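6-aminohexanoate-dimer hydrolase (Bacillus anthracis, PDB 4GB7) probably hydrolyses the amide bond of 6-aminohexanoate dimers, as a putative serine hydrolase of the beta-lactamase clan. Local coordinates at residues L303-A307 with R308-R312; I411-A414 with H415-K419; H197-H201 with P202-N206; A237-T240 with A241-S245. All blocks are in the same frame, centred on the assembly; numbering follows the deposited sequence.

Contact 1: residues L303-A307 with R308-R312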
ATOM      1  N   LEU A 303      -1.625   4.866   5.603  1.00 17.65           N
ATOM      2  CA  LEU A 303      -3.077   4.818   5.363  1.00 16.35           C
ATOM      3  C   LEU A 303      -3.653   3.603   6.036  1.00 16.26           C
ATOM      4  O   LEU A 303      -3.082   2.530   5.942  1.00 18.24           O
ATOM      5  CB  LEU A 303      -3.396   4.818   3.872  1.00 18.02           C
ATOM      6  CG  LEU A 303      -4.862   4.984   3.468  1.00 15.74           C
ATOM      7  CD1 LEU A 303      -5.499   6.294   3.976  1.00 18.23           C
ATOM      8  CD2 LEU A 303      -4.963   4.870   1.956  1.00 17.26           C
ATOM      9  N   ASN A 304      -4.745   3.806   6.734  1.00 14.43           N
ATOM     10  CA  ASN A 304      -5.510   2.804   7.493  1.00 14.92           C
ATOM     11  C   ASN A 304      -6.937   2.828   6.931  1.00 16.61           C
ATOM     12  O   ASN A 304      -7.563   3.906   6.837  1.00 16.73           O
ATOM     13  CB  ASN A 304      -5.562   3.153   8.961  1.00 17.21           C
ATOM     14  CG  ASN A 304      -4.236   2.924   9.682  1.00 15.10           C
ATOM     15  OD1 ASN A 304      -4.118   1.975  10.494  1.00 18.39           O
ATOM     16  ND2 ASN A 304      -3.224   3.714   9.353  1.00 17.49           N
ATOM     17  N   ALA A 305      -7.442   1.661   6.521  1.00 15.74           N
ATOM     18  CA  ALA A 305      -8.757   1.570   5.863  1.00 15.23           C
ATOM     19  C   ALA A 305      -9.406   0.234   6.183  1.00 16.39           C
ATOM     20  O   ALA A 305      -8.726  -0.696   6.651  1.00 15.76           O
ATOM     21  CB  ALA A 305      -8.637   1.751   4.361  1.00 18.64           C
ATOM     22  N   THR A 306     -10.695   0.114   5.931  1.00 16.74           N
ATOM     23  CA  THR A 306     -11.331  -1.204   6.092  1.00 15.69           C
ATOM     24  C   THR A 306     -11.144  -2.070   4.827  1.00 15.39           C
ATOM     25  O   THR A 306     -10.826  -1.576   3.728  1.00 15.16           O
ATOM     26  CB  THR A 306     -12.843  -1.113   6.394  1.00 15.42           C
ATOM     27  OG1 THR A 306     -13.531  -0.737   5.200  1.00 16.42           O
ATOM     28  CG2 THR A 306     -13.156  -0.189   7.577  1.00 16.63           C
ATOM     29  N   ALA A 307     -11.268  -3.376   4.994  1.00 14.80           N
ATOM     30  CA  ALA A 307     -10.992  -4.327   3.926  1.00 14.91           C
ATOM     31  C   ALA A 307     -11.976  -4.208   2.761  1.00 14.41           C
ATOM     32  O   ALA A 307     -11.553  -4.245   1.584  1.00 16.94           O
ATOM     33  CB  ALA A 307     -10.970  -5.776   4.443  1.00 16.30           C
ATOM     34  N   ARG A 308     -13.271  -4.099   3.078  1.00 16.11           N
ATOM     35  CA  ARG A 308     -14.251  -3.913   2.035  1.00 16.08           C
ATOM     36  C   ARG A 308     -14.034  -2.592   1.308  1.00 15.32           C
ATOM     37  O   ARG A 308     -14.262  -2.532   0.121  1.00 16.40           O
ATOM     38  CB  ARG A 308     -15.679  -3.980   2.563  1.00 16.35           C
ATOM     39  CG  ARG A 308     -16.077  -5.415   2.848  1.00 16.58           C
ATOM     40  CD  ARG A 308     -17.586  -5.605   3.036  1.00 18.63           C
ATOM     41  NE  ARG A 308     -18.100  -4.796   4.112  1.00 19.26           N
ATOM     42  CZ  ARG A 308     -18.185  -5.144   5.398  1.00 20.27           C
ATOM     43  NH1 ARG A 308     -18.676  -4.277   6.271  1.00 19.84           N
ATOM     44  NH2 ARG A 308     -17.804  -6.345   5.835  1.00 19.67           N
ATOM     45  N   ASP A 309     -13.615  -1.564   2.028  1.00 14.31           N
ATOM     46  CA  ASP A 309     -13.384  -0.291   1.368  1.00 14.44           C
ATOM     47  C   ASP A 309     -12.200  -0.398   0.408  1.00 16.65           C
ATOM     48  O   ASP A 309     -12.241   0.154  -0.699  1.00 16.22           O
ATOM     49  CB  ASP A 309     -13.206   0.863   2.374  1.00 16.63           C
ATOM     50  CG  ASP A 309     -14.559   1.325   2.966  1.00 15.08           C
ATOM     51  OD1 ASP A 309     -15.614   0.951   2.377  1.00 16.06           O
ATOM     52  OD2 ASP A 309     -14.592   2.105   3.935  1.00 18.16           O
HETATM   53  N   MSE A 310     -11.150  -1.074   0.813  1.00 15.31           N
HETATM   54  CA  MSE A 310     -10.035  -1.334  -0.093  0.60 16.00           C
HETATM   55  C   MSE A 310     -10.475  -2.154  -1.282  1.00 15.14           C
HETATM   56  O   MSE A 310     -10.016  -1.927  -2.377  1.00 19.20           O
HETATM   57  CB  MSE A 310      -8.890  -2.034   0.587  0.60 17.40           C
HETATM   58  CG  MSE A 310      -8.125  -1.161   1.482  0.60 14.73           C
HETATM   59 SE   MSE A 310      -7.335   0.375   0.544  0.42 20.38          SE
HETATM   60  CE  MSE A 310      -7.026  -0.393  -1.205  0.60 17.66           C
ATOM     61  N   ALA A 311     -11.409  -3.086  -1.086  1.00 15.54           N
ATOM     62  CA  ALA A 311     -11.954  -3.855  -2.189  1.00 14.95           C
ATOM     63  C   ALA A 311     -12.717  -2.993  -3.197  1.00 16.82           C
ATOM     64  O   ALA A 311     -12.668  -3.230  -4.399  1.00 19.07           O
ATOM     65  CB  ALA A 311     -12.833  -4.952  -1.654  1.00 15.55           C
ATOM     66  N   ARG A 312     -13.440  -1.991  -2.696  1.00 17.45           N
ATOM     67  CA  ARG A 312     -14.120  -1.054  -3.562  1.00 15.60           C
ATOM     68  C   ARG A 312     -13.113  -0.329  -4.432  1.00 15.57           C
ATOM     69  O   ARG A 312     -13.321  -0.178  -5.643  1.00 17.42           O
ATOM     70  CB  ARG A 312     -14.912  -0.026  -2.757  1.00 16.78           C
ATOM     71  CG  ARG A 312     -16.079  -0.608  -1.965  1.00 16.57           C
ATOM     72  CD  ARG A 312     -16.835   0.449  -1.138  1.00 19.59           C
ATOM     73  NE  ARG A 312     -18.104  -0.096  -0.690  1.00 17.10           N
ATOM     74  CZ  ARG A 312     -18.237  -0.877   0.386  1.00 16.92           C
ATOM     75  NH1 ARG A 312     -17.203  -1.139   1.186  1.00 17.69           N
ATOM     76  NH2 ARG A 312     -19.420  -1.409   0.653  1.00 18.93           N
TER
HETATM   77  O   HOH W   1     -12.173   2.525   5.335  1.00 17.91           O
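Ala305 meets Met310, a selenomethionine here, where strand 303-305 gives way to helix 307-318: its CB lies 4.1 Å from Met310 CG, a small methyl that fits against the first helical turn. Thr306 follows as the N-cap. Its OG1 accepts from Asp309 N at 3.3 Å, satisfying an amide that the first turn cannot serve from within. With chi1 at 74°, OG1 stands between the backbone N and the carbonyl carbon, turned back over the helix start, which is why a small beta-hydroxyl residue suits the place. A water 2.9 Å from Thr306 N and 2.8 Å from Asp309 OD2 ties the cap to the Asp309 carboxylate. Thr306 O opens the helical ladder by accepting from Met310 N at 3.0 Å, nearly straight at 164°. Ala307, the first helical residue, continues it with its O receiving Ala311 N at 2.9 Å. Asp309 OD1 also forms a salt bridge with Arg312 NH1, its hydrogen bond weak and bent, the same nitrogen also pairing with Glu284; the main partners of the carboxylate are the backbone amides of Glu284 and Glu285, so it pins the helix start to that loop. Around this junction, strand 303-305 is flanked by strands 287-290 and 136-137, while the methyls of Ala307 and Ala311 let the helix settle closely on strands 110-117 and 387-393 of the five-stranded sheet.

Contact 2: residues I411-A414 with H415-K419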
ATOM      1  N   ILE A 411      -4.148 -17.267  -7.620  1.00 16.14           N
ATOM      2  CA  ILE A 411      -4.388 -17.872  -8.923  1.00 16.27           C
ATOM      3  C   ILE A 411      -5.354 -19.057  -8.822  1.00 16.12           C
ATOM      4  O   ILE A 411      -6.333 -19.151  -9.585  1.00 17.34           O
ATOM      5  CB  ILE A 411      -3.067 -18.281  -9.623  1.00 17.10           C
ATOM      6  CG1 ILE A 411      -2.141 -17.069  -9.832  1.00 17.71           C
ATOM      7  CG2 ILE A 411      -3.419 -18.957 -10.964  1.00 16.11           C
ATOM      8  CD1 ILE A 411      -0.739 -17.387 -10.333  1.00 18.87           C
ATOM      9  N   ASP A 412      -5.118 -19.962  -7.876  1.00 17.05           N
ATOM     10  CA  ASP A 412      -6.017 -21.055  -7.687  1.00 17.80           C
ATOM     11  C   ASP A 412      -7.429 -20.657  -7.305  1.00 16.43           C
ATOM     12  O   ASP A 412      -8.399 -21.263  -7.806  1.00 17.38           O
ATOM     13  CB  ASP A 412      -5.468 -22.029  -6.657  1.00 16.43           C
ATOM     14  CG  ASP A 412      -4.237 -22.801  -7.165  1.00 22.23           C
ATOM     15  OD1 ASP A 412      -4.002 -22.907  -8.411  1.00 20.61           O
ATOM     16  OD2 ASP A 412      -3.531 -23.335  -6.290  1.00 24.00           O
ATOM     17  N   ILE A 413      -7.561 -19.652  -6.438  1.00 16.27           N
ATOM     18  CA  ILE A 413      -8.889 -19.133  -6.126  1.00 17.75           C
ATOM     19  C   ILE A 413      -9.586 -18.599  -7.385  1.00 16.31           C
ATOM     20  O   ILE A 413     -10.737 -18.904  -7.637  1.00 18.12           O
ATOM     21  CB  ILE A 413      -8.881 -18.070  -4.992  1.00 16.70           C
ATOM     22  CG1 ILE A 413      -8.445 -18.696  -3.681  1.00 16.61           C
ATOM     23  CG2 ILE A 413     -10.270 -17.375  -4.911  1.00 17.30           C
ATOM     24  CD1 ILE A 413      -8.079 -17.679  -2.610  1.00 18.04           C
ATOM     25  N   ALA A 414      -8.893 -17.762  -8.156  1.00 17.23           N
ATOM     26  CA  ALA A 414      -9.452 -17.245  -9.397  1.00 15.83           C
ATOM     27  C   ALA A 414      -9.952 -18.388 -10.316  1.00 15.87           C
ATOM     28  O   ALA A 414     -11.040 -18.322 -10.893  1.00 18.47           O
ATOM     29  CB  ALA A 414      -8.396 -16.397 -10.134  1.00 16.79           C
ATOM     30  N   HIS A 415      -9.130 -19.406 -10.521  1.00 16.36           N
ATOM     31  CA  HIS A 415      -9.499 -20.467 -11.461  1.00 17.13           C
ATOM     32  C   HIS A 415     -10.702 -21.255 -10.927  1.00 17.19           C
ATOM     33  O   HIS A 415     -11.536 -21.711 -11.689  1.00 19.67           O
ATOM     34  CB  HIS A 415      -8.326 -21.401 -11.688  1.00 16.66           C
ATOM     35  CG  HIS A 415      -7.209 -20.770 -12.461  1.00 16.85           C
ATOM     36  ND1 HIS A 415      -6.032 -21.386 -12.687  1.00 20.03           N
ATOM     37  CD2 HIS A 415      -7.101 -19.493 -13.030  1.00 17.90           C
ATOM     38  CE1 HIS A 415      -5.247 -20.561 -13.420  1.00 18.29           C
ATOM     39  NE2 HIS A 415      -5.900 -19.408 -13.603  1.00 20.12           N
ATOM     40  N   HIS A 416     -10.771 -21.433  -9.616  1.00 18.39           N
ATOM     41  CA  HIS A 416     -11.940 -22.040  -8.974  1.00 18.37           C
ATOM     42  C   HIS A 416     -13.217 -21.251  -9.194  1.00 19.47           C
ATOM     43  O   HIS A 416     -14.247 -21.823  -9.575  1.00 20.82           O
ATOM     44  CB  HIS A 416     -11.664 -22.244  -7.508  1.00 18.65           C
ATOM     45  CG  HIS A 416     -12.844 -22.743  -6.733  1.00 21.82           C
ATOM     46  ND1 HIS A 416     -13.213 -24.037  -6.729  1.00 26.35           N
ATOM     47  CD2 HIS A 416     -13.720 -22.078  -5.919  1.00 22.77           C
ATOM     48  CE1 HIS A 416     -14.284 -24.192  -5.936  1.00 32.40           C
ATOM     49  NE2 HIS A 416     -14.598 -22.987  -5.437  1.00 29.95           N
ATOM     50  N   LEU A 417     -13.156 -19.937  -9.000  1.00 17.84           N
ATOM     51  CA  LEU A 417     -14.306 -19.060  -9.173  1.00 19.95           C
ATOM     52  C   LEU A 417     -14.727 -18.982 -10.641  1.00 22.96           C
ATOM     53  O   LEU A 417     -15.908 -18.778 -10.948  1.00 23.54           O
ATOM     54  CB  LEU A 417     -13.971 -17.664  -8.619  1.00 19.46           C
ATOM     55  CG  LEU A 417     -13.766 -17.556  -7.102  1.00 19.24           C
ATOM     56  CD1 LEU A 417     -13.429 -16.132  -6.752  1.00 23.71           C
ATOM     57  CD2 LEU A 417     -14.960 -18.050  -6.286  1.00 24.94           C
ATOM     58  N   GLU A 418     -13.772 -19.145 -11.555  1.00 19.53           N
ATOM     59  CA  GLU A 418     -14.050 -19.154 -12.965  1.00 22.18           C
ATOM     60  C   GLU A 418     -14.557 -20.513 -13.451  1.00 20.88           C
ATOM     61  O   GLU A 418     -14.872 -20.650 -14.599  1.00 26.77           O
ATOM     62  CB  GLU A 418     -12.804 -18.699 -13.767  1.00 22.12           C
ATOM     63  CG  GLU A 418     -12.426 -17.231 -13.646  1.00 24.49           C
ATOM     64  CD  GLU A 418     -13.373 -16.316 -14.411  1.00 27.22           C
ATOM     65  OE1 GLU A 418     -13.205 -16.217 -15.633  1.00 30.34           O
ATOM     66  OE2 GLU A 418     -14.278 -15.707 -13.794  1.00 25.79           O
ATOM     67  N   LYS A 419     -14.627 -21.498 -12.554  1.00 22.30           N
ATOM     68  CA  LYS A 419     -15.070 -22.863 -12.817  1.00 26.47           C
ATOM     69  C   LYS A 419     -14.208 -23.574 -13.841  1.00 24.23           C
ATOM     70  O   LYS A 419     -14.720 -24.310 -14.695  1.00 28.15           O
ATOM     71  CB  LYS A 419     -16.580 -22.897 -13.142  1.00 29.21           C
ATOM     72  CG  LYS A 419     -17.405 -22.280 -12.005  1.00 38.64           C
ATOM     73  CD  LYS A 419     -18.896 -22.561 -12.113  1.00 39.52           C
ATOM     74  CE  LYS A 419     -19.723 -21.660 -11.217  1.00 48.86           C
ATOM     75  NZ  LYS A 419     -19.199 -21.579  -9.826  1.00 49.60           N
TER
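Ile411 and His415 lie side by side one turn apart on helix 402-417, pointing the same way. Ile411 CG2 sits over the imidazole face, 3.8 Å from the ring centroid, in a CH-pi contact. With chi1 at -59° the CG1 branch is anti to the carbonyl carbon, and CG2 falls beside that carbon, toward the next turn, where the His415 ring lies. Ile411 O accepts from His415 N at 3.0 Å and also lies 3.4 Å above the plane of the same ring, toward its rim. The ladder continues with His416 N to Asp412 O, 3.0 Å, and Leu417 N to Ile413 O. Glu418 N, bonded to Ala414 O at 2.9 Å, brings it to the helix end. There Lys419 takes positive phi (61°) and its N returns to His416 O, one of the two bonds back into the last turn that make a Schellman motif. Both ring nitrogens of His415 are engaged, ND1 with the Gln422 carbonyl and NE2 with Gln366 OE1, while Glu418 OE2 bonds to His117 NE2. On another side of the helix Ile413 CG2 packs 3.9 Å from Leu417 CD1, and branched aliphatic chains suit this face, which rests on Met387 and strand 110-117. If the Gln366 amide is oriented as modelled, both nitrogens would carry protons and His415 may be cationic, Asp412 OD1, 5.0 Å from ND1, perhaps helping.

Contact 3: residues H197-H201 with P202-N206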
ATOM      1  N   HIS A 197      21.261   6.954  12.204  1.00 26.87           N
ATOM      2  CA  HIS A 197      21.151   7.659  13.506  1.00 26.86           C
ATOM      3  C   HIS A 197      21.190   6.691  14.669  1.00 28.53           C
ATOM      4  O   HIS A 197      20.574   6.893  15.709  1.00 30.67           O
ATOM      5  CB  HIS A 197      19.896   8.537  13.525  1.00 27.81           C
ATOM      6  CG  HIS A 197      19.898   9.550  12.424  1.00 24.79           C
ATOM      7  ND1 HIS A 197      20.746  10.595  12.418  1.00 25.92           N
ATOM      8  CD2 HIS A 197      19.176   9.621  11.239  1.00 25.62           C
ATOM      9  CE1 HIS A 197      20.586  11.300  11.279  1.00 29.13           C
ATOM     10  NE2 HIS A 197      19.607  10.723  10.567  1.00 28.58           N
ATOM     11  N   GLY A 198      21.920   5.607  14.476  1.00 29.28           N
ATOM     12  CA  GLY A 198      22.122   4.630  15.494  1.00 28.30           C
ATOM     13  C   GLY A 198      20.995   3.678  15.757  1.00 23.28           C
ATOM     14  O   GLY A 198      21.087   2.805  16.657  1.00 30.20           O
ATOM     15  N   TYR A 199      19.959   3.746  14.949  1.00 24.83           N
ATOM     16  CA  TYR A 199      18.808   2.888  15.184  1.00 24.32           C
ATOM     17  C   TYR A 199      18.871   1.684  14.287  1.00 22.97           C
ATOM     18  O   TYR A 199      19.216   1.813  13.132  1.00 25.37           O
ATOM     19  CB  TYR A 199      17.501   3.607  14.894  1.00 25.10           C
ATOM     20  CG  TYR A 199      16.318   2.711  15.120  1.00 24.10           C
ATOM     21  CD1 TYR A 199      15.714   2.647  16.367  1.00 25.92           C
ATOM     22  CD2 TYR A 199      15.837   1.862  14.110  1.00 22.22           C
ATOM     23  CE1 TYR A 199      14.655   1.791  16.612  1.00 25.00           C
ATOM     24  CE2 TYR A 199      14.752   1.002  14.345  1.00 26.12           C
ATOM     25  CZ  TYR A 199      14.175   0.978  15.602  1.00 24.83           C
ATOM     26  OH  TYR A 199      13.132   0.132  15.861  1.00 28.75           O
ATOM     27  N   GLU A 200      18.607   0.496  14.827  1.00 23.18           N
ATOM     28  CA  GLU A 200      18.363  -0.639  13.959  1.00 22.87           C
ATOM     29  C   GLU A 200      17.440  -1.617  14.643  1.00 21.63           C
ATOM     30  O   GLU A 200      17.441  -1.712  15.860  1.00 26.19           O
ATOM     31  CB  GLU A 200      19.660  -1.289  13.464  1.00 30.27           C
ATOM     32  CG  GLU A 200      20.228  -2.367  14.316  1.00 34.89           C
ATOM     33  CD  GLU A 200      21.621  -2.836  13.867  1.00 34.61           C
ATOM     34  OE1 GLU A 200      21.928  -2.891  12.652  1.00 43.04           O
ATOM     35  OE2 GLU A 200      22.403  -3.141  14.766  1.00 29.04           O
ATOM     36  N   HIS A 201      16.625  -2.281  13.844  1.00 23.69           N
ATOM     37  CA  HIS A 201      15.701  -3.287  14.294  1.00 24.31           C
ATOM     38  C   HIS A 201      15.849  -4.430  13.326  1.00 23.08           C
ATOM     39  O   HIS A 201      15.985  -4.206  12.147  1.00 25.46           O
ATOM     40  CB  HIS A 201      14.290  -2.728  14.243  1.00 25.63           C
ATOM     41  CG  HIS A 201      13.233  -3.693  14.720  1.00 29.39           C
ATOM     42  ND1 HIS A 201      12.915  -4.808  14.035  1.00 27.37           N
ATOM     43  CD2 HIS A 201      12.444  -3.695  15.855  1.00 34.00           C
ATOM     44  CE1 HIS A 201      11.961  -5.489  14.696  1.00 31.39           C
ATOM     45  NE2 HIS A 201      11.674  -4.819  15.810  1.00 30.96           N
ATOM     46  N   PRO A 202      15.834  -5.691  13.815  1.00 24.87           N
ATOM     47  CA  PRO A 202      16.178  -6.792  12.903  1.00 27.06           C
ATOM     48  C   PRO A 202      15.195  -7.060  11.786  1.00 25.12           C
ATOM     49  O   PRO A 202      15.547  -7.691  10.802  1.00 37.16           O
ATOM     50  CB  PRO A 202      16.233  -8.011  13.822  1.00 25.32           C
ATOM     51  CG  PRO A 202      15.499  -7.620  15.036  1.00 32.27           C
ATOM     52  CD  PRO A 202      15.653  -6.157  15.198  1.00 28.00           C
ATOM     53  N   ALA A 203      13.976  -6.594  11.940  1.00 26.85           N
ATOM     54  CA  ALA A 203      12.923  -6.833  10.948  1.00 29.18           C
ATOM     55  C   ALA A 203      12.529  -5.533  10.256  1.00 26.49           C
ATOM     56  O   ALA A 203      11.426  -5.431   9.752  1.00 34.04           O
ATOM     57  CB  ALA A 203      11.700  -7.444  11.631  1.00 30.83           C
ATOM     58  N   LEU A 204      13.413  -4.537  10.224  1.00 22.64           N
ATOM     59  CA  LEU A 204      13.070  -3.275   9.593  1.00 21.69           C
ATOM     60  C   LEU A 204      14.216  -2.732   8.749  1.00 23.23           C
ATOM     61  O   LEU A 204      15.339  -2.529   9.242  1.00 25.70           O
ATOM     62  CB  LEU A 204      12.738  -2.305  10.716  1.00 28.74           C
ATOM     63  CG  LEU A 204      11.743  -1.177  10.552  1.00 30.33           C
ATOM     64  CD1 LEU A 204      10.362  -1.631  10.084  1.00 22.48           C
ATOM     65  CD2 LEU A 204      11.702  -0.401  11.860  1.00 25.64           C
ATOM     66  N   GLU A 205      13.938  -2.552   7.463  1.00 23.75           N
ATOM     67  CA  GLU A 205      14.817  -1.830   6.555  0.60 25.45           C
ATOM     68  C   GLU A 205      15.006  -0.402   7.061  1.00 22.94           C
ATOM     69  O   GLU A 205      14.110   0.167   7.642  1.00 22.28           O
ATOM     70  CB  GLU A 205      14.221  -1.798   5.139  0.60 28.39           C
ATOM     71  CG  GLU A 205      14.140  -3.166   4.472  0.60 31.56           C
ATOM     72  CD  GLU A 205      13.877  -3.100   2.978  0.60 40.31           C
ATOM     73  OE1 GLU A 205      14.048  -4.150   2.349  0.60 42.83           O
ATOM     74  OE2 GLU A 205      13.524  -2.027   2.421  0.60 39.91           O
ATOM     75  N   ASN A 206      16.186   0.166   6.843  1.00 23.98           N
ATOM     76  CA  ASN A 206      16.443   1.534   7.288  1.00 23.17           C
ATOM     77  C   ASN A 206      15.473   2.559   6.686  1.00 22.06           C
ATOM     78  O   ASN A 206      15.090   3.512   7.337  1.00 22.73           O
ATOM     79  CB  ASN A 206      17.871   1.974   6.976  1.00 24.05           C
ATOM     80  CG  ASN A 206      18.243   3.229   7.722  1.00 19.81           C
ATOM     81  OD1 ASN A 206      17.946   3.350   8.923  1.00 23.38           O
ATOM     82  ND2 ASN A 206      18.853   4.191   7.026  1.00 23.32           N
TER
HETATM   83  O   HOH W   2      18.160   1.180  10.638  1.00 25.29           O
HETATM   84  O   HOH W   3      16.457  -1.020  11.237  1.00 28.10           O
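His201 and Ala203 meet inside a type I beta turn that runs from His201 to Leu204, in the loop between strand 191-193 and helix 206-214. Ala203 N donates to His201 ND1 at 3.0 Å, approaching the imidazole at its edge and close to its plane, consistent with ND1 offering its lone pair there and the ring proton sitting on NE2. CG is anti to the backbone N, chi1 -179°, which swings the ring forward over the turn. Pro202, at the second position of the turn, where the ring-restricted phi of proline is well suited, lays its CD over one face of this imidazole, 3.6 Å from the centroid. The turn bond itself runs from Leu204 N to His201 O, 3.2 Å long, with the donor well above the carbonyl plane. Beyond that shell, His201 NE2 is engaged by Asp49 OD1, which fixes the rotation of the ring from its far side. Leu204 reaches back through CD2 to Tyr199 CE2, 4.2 Å away, the two side chains crossing obliquely; Ala209 of helix 206-214 touches both. Waters sit between the two limbs of the loop. One lies between Tyr199 O and Asn206 OD1, at the start of the helix, where Asn206 ND2 in turn holds the Pro195 carbonyl. The other accepts from His201 N at 2.9 Å and lies 2.7 Å from Leu204 O.

Contact 4: residues A237-T240 with A241-S245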
ATOM      1  N   ALA A 237      18.685  12.521   2.349  1.00 22.97           N
ATOM      2  CA  ALA A 237      18.924  11.525   1.299  1.00 22.75           C
ATOM      3  C   ALA A 237      20.286  11.700   0.678  1.00 26.52           C
ATOM      4  O   ALA A 237      20.692  12.836   0.362  1.00 24.82           O
ATOM      5  CB  ALA A 237      17.854  11.596   0.210  1.00 27.55           C
ATOM      6  N   LYS A 238      20.976  10.576   0.521  1.00 25.70           N
ATOM      7  CA  LYS A 238      22.258  10.529  -0.170  0.60 25.97           C
ATOM      8  C   LYS A 238      22.113   9.620  -1.392  1.00 24.37           C
ATOM      9  O   LYS A 238      21.729   8.428  -1.281  1.00 28.31           O
ATOM     10  CB  LYS A 238      23.366  10.010   0.742  0.60 29.44           C
ATOM     11  CG  LYS A 238      24.728  10.022   0.094  0.60 32.88           C
ATOM     12  CD  LYS A 238      25.758   9.193   0.856  0.60 37.93           C
ATOM     13  CE  LYS A 238      26.775   8.576  -0.098  0.60 42.51           C
ATOM     14  NZ  LYS A 238      26.141   7.692  -1.121  0.60 51.04           N
ATOM     15  N   GLU A 239      22.429  10.164  -2.560  1.00 27.00           N
ATOM     16  CA  GLU A 239      22.264   9.429  -3.818  1.00 23.77           C
ATOM     17  C   GLU A 239      23.322   8.295  -3.953  1.00 25.54           C
ATOM     18  O   GLU A 239      24.519   8.509  -3.715  1.00 27.51           O
ATOM     19  CB  GLU A 239      22.389  10.408  -4.991  1.00 27.49           C
ATOM     20  CG  GLU A 239      22.127   9.766  -6.342  1.00 29.17           C
ATOM     21  CD  GLU A 239      22.234  10.728  -7.497  1.00 31.71           C
ATOM     22  OE1 GLU A 239      21.420  11.667  -7.544  1.00 30.81           O
ATOM     23  OE2 GLU A 239      23.101  10.511  -8.385  1.00 37.68           O
ATOM     24  N   THR A 240      22.875   7.103  -4.328  1.00 26.46           N
ATOM     25  CA  THR A 240      23.752   5.970  -4.462  1.00 26.56           C
ATOM     26  C   THR A 240      23.811   5.457  -5.893  1.00 26.16           C
ATOM     27  O   THR A 240      24.643   4.650  -6.207  1.00 28.74           O
ATOM     28  CB  THR A 240      23.311   4.835  -3.533  1.00 26.18           C
ATOM     29  OG1 THR A 240      21.982   4.464  -3.840  1.00 30.71           O
ATOM     30  CG2 THR A 240      23.394   5.270  -2.040  1.00 30.47           C
ATOM     31  N   ALA A 241      22.900   5.903  -6.751  1.00 27.99           N
ATOM     32  CA  ALA A 241      22.985   5.652  -8.183  1.00 26.82           C
ATOM     33  C   ALA A 241      22.177   6.704  -8.910  1.00 27.19           C
ATOM     34  O   ALA A 241      21.341   7.367  -8.304  1.00 29.15           O
ATOM     35  CB  ALA A 241      22.551   4.255  -8.572  1.00 30.83           C
ATOM     36  N   PRO A 242      22.456   6.883 -10.209  1.00 29.11           N
ATOM     37  CA  PRO A 242      21.756   7.969 -10.865  1.00 30.78           C
ATOM     38  C   PRO A 242      20.256   7.703 -10.978  1.00 26.58           C
ATOM     39  O   PRO A 242      19.843   6.558 -11.194  1.00 26.89           O
ATOM     40  CB  PRO A 242      22.417   8.029 -12.252  1.00 31.85           C
ATOM     41  CG  PRO A 242      23.777   7.475 -12.021  1.00 34.01           C
ATOM     42  CD  PRO A 242      23.570   6.369 -11.024  1.00 33.37           C
ATOM     43  N   PRO A 243      19.455   8.760 -10.884  1.00 25.90           N
ATOM     44  CA  PRO A 243      18.023   8.525 -11.010  1.00 27.33           C
ATOM     45  C   PRO A 243      17.630   7.993 -12.397  1.00 24.87           C
ATOM     46  O   PRO A 243      18.149   8.426 -13.448  1.00 26.70           O
ATOM     47  CB  PRO A 243      17.415   9.895 -10.710  1.00 29.52           C
ATOM     48  CG  PRO A 243      18.471  10.869 -11.020  1.00 29.50           C
ATOM     49  CD  PRO A 243      19.756  10.191 -10.641  1.00 28.26           C
ATOM     50  N   GLY A 244      16.759   7.001 -12.407  1.00 24.85           N
ATOM     51  CA  GLY A 244      16.372   6.358 -13.635  1.00 25.29           C
ATOM     52  C   GLY A 244      17.197   5.134 -13.977  1.00 23.59           C
ATOM     53  O   GLY A 244      16.809   4.347 -14.856  1.00 28.93           O
ATOM     54  N   SER A 245      18.314   4.916 -13.276  1.00 26.91           N
ATOM     55  CA  SER A 245      19.287   3.909 -13.716  1.00 27.33           C
ATOM     56  C   SER A 245      18.954   2.486 -13.321  1.00 27.13           C
ATOM     57  O   SER A 245      19.349   1.539 -14.026  1.00 31.57           O
ATOM     58  CB  SER A 245      20.690   4.277 -13.235  1.00 27.47           C
ATOM     59  OG  SER A 245      20.839   4.118 -11.845  1.00 29.96           O
TER
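An extended Glu239, with CG anti to the backbone N (chi1 -176°) and chi2 at 179°, runs forward past Ala241 to the prolines that follow. Its CG comes 3.2 Å from Ala241 O, and its carboxylate ends beside the pyrrolidine rings: OE2 is 3.8 Å from Pro242 CA, and OE1 is the same distance from Pro243 CD. Glu239 and Pro243 cross at about a right angle, and they meet by van der Waals contact. A methylene chain serves well for this, and its charged end suits the protein surface. Ala241 N is buried with no partner, at the corner where the chain bends at Thr240. The two prolines then stiffen the exit into a type II turn from Pro242 to Ser245. Pro242 O is gripped twice there, by Ser245 N at 3.1 Å and by Ser245 OG at 2.7 Å, the hydroxyl lying in the carbonyl plane on a lone pair. Gly244 takes a phi of 93°, where a CB would press on the preceding carbonyl O. Strand 191-193 runs antiparallel alongside through backbone bonds of Lys238 and Thr240, and Glu239 also touches Pro176 of helix 176-179.

In the fold
Along the chain the order is contact 3, contact 4, contact 1, contact 2. Contacts 3 and 4 are neighbours, their centres about 21 Å apart: contact 3 lies in the loop leaving strand 191-193, and contact 4 on the end of strand 238-241, which pairs with that strand, and the loop after it. Contacts 1 and 2, about 23 Å apart between centres, share the five-stranded sheet, helix 307-318 and helix 402-417 both packing on strands 110-117 and 387-393. Contact 1 lies across the chain's centre from contacts 3 and 4, and contact 2 is about 42 Å from contact 4, centre to centre. This sheet-and-helix core beside a largely helical region is consistent with the beta-lactamase fold.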